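Local coordinates for methyltransferase-like protein (Saccharopolyspora spinosa, PDB 4PNE) that catalyses a [4+2] cycloaddition in spinosyn biosynthesis, using a fold like that of S-adenosylmethionine-dependent methyltransferases, at residues E256-H261 / A274-A279. Numbering follows the deposited sequence.
Sequences EELAAH and AGWAAA
W276 meets L258 through the six-membered part of its indole: CZ3 lies 4.3 Å from L258 CD2, the methyl approaching the ring obliquely. CB of W276 does not point at 256-261, but with chi1 at 168° the indole ends nearer to it. M42 and L50 of helix 36-54 also touch this side chain, which lies about 10 Å from the bound S-adenosyl-L-homocysteine. One residue on, A277 directs its CB at the other helix. Its methyl is 4.1 Å from L258 CD2, and the same CD2 rests 3.8 Å from the backbone atom A277 O, a van der Waals approach. In L258, CG stands anti to the backbone N (chi1 178°), which sends the isobutyl end toward 274-279, where the CA atoms of L258 and A277 are 7.6 Å apart. L258 continues onto V280 and C281 of helix 271-281 and onto V53, while I265 packs on A277. Within 256-261, H261 ND1 donates a 2.9 Å hydrogen bond to E257 O, which lies close to the plane of the H261 ring. This is plain apolar helix-helix packing in the helical region between the last two sheet strands of a Rossmann-like methyltransferase fold.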
loop_
_atom_site.group_PDB
_atom_site.type_symbol
_atom_site.label_atom_id
_atom_site.label_comp_id
_atom_site.label_asym_id
_atom_site.label_seq_id
_atom_site.Cartn_x
_atom_site.Cartn_y
_atom_site.Cartn_z
ATOM N N GLU A 256 16.939 0.791 10.877
ATOM C CA GLU A 256 18.014 -0.016 11.414
ATOM C C GLU A 256 18.297 -1.226 10.503
ATOM O O GLU A 256 19.459 -1.528 10.195
ATOM C CB GLU A 256 17.684 -0.455 12.833
ATOM C CG GLU A 256 18.630 -1.507 13.340
ATOM C CD GLU A 256 18.577 -1.684 14.833
ATOM O OE1 GLU A 256 17.741 -1.029 15.500
ATOM O OE2 GLU A 256 19.366 -2.505 15.331
ATOM N N GLU A 257 17.243 -1.894 10.027
ATOM C CA GLU A 257 17.417 -3.023 9.099
ATOM C C GLU A 257 18.118 -2.628 7.805
ATOM O O GLU A 257 18.964 -3.366 7.274
ATOM C CB GLU A 257 16.053 -3.645 8.756
ATOM C CG GLU A 257 15.331 -4.197 9.939
ATOM C CD GLU A 257 16.096 -5.320 10.598
ATOM O OE1 GLU A 257 16.374 -6.328 9.901
ATOM O OE2 GLU A 257 16.441 -5.178 11.796
ATOM N N LEU A 258 17.721 -1.482 7.273
ATOM C CA LEU A 258 18.238 -0.926 6.044
ATOM C C LEU A 258 19.692 -0.599 6.216
ATOM O O LEU A 258 20.512 -0.942 5.362
ATOM C CB LEU A 258 17.442 0.308 5.648
ATOM C CG LEU A 258 17.886 1.055 4.377
ATOM C CD1 LEU A 258 17.928 0.143 3.140
ATOM C CD2 LEU A 258 16.980 2.244 4.101
ATOM N N ALA A 259 20.037 -0.023 7.358
ATOM C CA ALA A 259 21.420 0.412 7.610
ATOM C C ALA A 259 22.374 -0.748 7.559
ATOM O O ALA A 259 23.491 -0.607 7.101
ATOM C CB ALA A 259 21.509 1.082 8.925
ATOM N N ALA A 260 21.964 -1.905 8.041
ATOM C CA ALA A 260 22.833 -3.063 7.894
ATOM C C ALA A 260 23.172 -3.321 6.404
ATOM O O ALA A 260 24.315 -3.626 6.073
ATOM C CB ALA A 260 22.196 -4.280 8.523
ATOM N N HIS A 261 22.192 -3.178 5.505
ATOM C CA HIS A 261 22.392 -3.452 4.065
ATOM C C HIS A 261 22.793 -2.240 3.235
ATOM O O HIS A 261 22.489 -2.185 2.046
ATOM C CB HIS A 261 21.112 -4.035 3.445
ATOM C CG HIS A 261 20.642 -5.295 4.100
ATOM N ND1 HIS A 261 19.916 -5.309 5.270
ATOM C CD2 HIS A 261 20.811 -6.592 3.747
ATOM C CE1 HIS A 261 19.660 -6.560 5.613
ATOM N NE2 HIS A 261 20.195 -7.358 4.706
ATOM N N ALA A 274 19.889 5.174 -3.634
ATOM C CA ALA A 274 20.728 5.721 -2.556
ATOM C C ALA A 274 20.124 6.963 -1.888
ATOM O O ALA A 274 20.237 7.154 -0.669
ATOM C CB ALA A 274 22.124 6.056 -3.090
ATOM N N GLY A 275 19.501 7.832 -2.674
ATOM C CA GLY A 275 18.883 9.017 -2.124
ATOM C C GLY A 275 17.695 8.653 -1.255
ATOM O O GLY A 275 17.515 9.194 -0.171
ATOM N N TRP A 276 16.893 7.703 -1.721
ATOM C CA TRP A 276 15.734 7.256 -0.956
ATOM C C TRP A 276 16.195 6.589 0.357
ATOM O O TRP A 276 15.621 6.832 1.429
ATOM C CB TRP A 276 14.887 6.279 -1.771
ATOM C CG TRP A 276 13.873 5.586 -0.924
ATOM C CD1 TRP A 276 12.649 6.065 -0.541
ATOM C CD2 TRP A 276 14.003 4.293 -0.332
ATOM N NE1 TRP A 276 12.019 5.147 0.261
ATOM C CE2 TRP A 276 12.828 4.054 0.408
ATOM C CE3 TRP A 276 14.999 3.322 -0.353
ATOM C CZ2 TRP A 276 12.618 2.867 1.107
ATOM C CZ3 TRP A 276 14.799 2.151 0.341
ATOM C CH2 TRP A 276 13.621 1.941 1.072
ATOM N N ALA A 277 17.228 5.754 0.260
ATOM C CA ALA A 277 17.767 5.048 1.433
ATOM C C ALA A 277 18.270 6.045 2.475
ATOM O O ALA A 277 18.037 5.893 3.678
ATOM C CB ALA A 277 18.892 4.113 1.028
ATOM N N ALA A 278 18.934 7.092 2.011
ATOM C CA ALA A 278 19.446 8.115 2.909
ATOM C C ALA A 278 18.287 8.822 3.656
ATOM O O ALA A 278 18.383 9.073 4.857
ATOM C CB ALA A 278 20.275 9.112 2.124
ATOM N N ALA A 279 17.182 9.079 2.954
ATOM C CA ALA A 279 15.984 9.703 3.531
ATOM C C ALA A 279 15.322 8.843 4.621
ATOM O O ALA A 279 14.951 9.346 5.691
ATOM C CB ALA A 279 14.992 10.007 2.425
#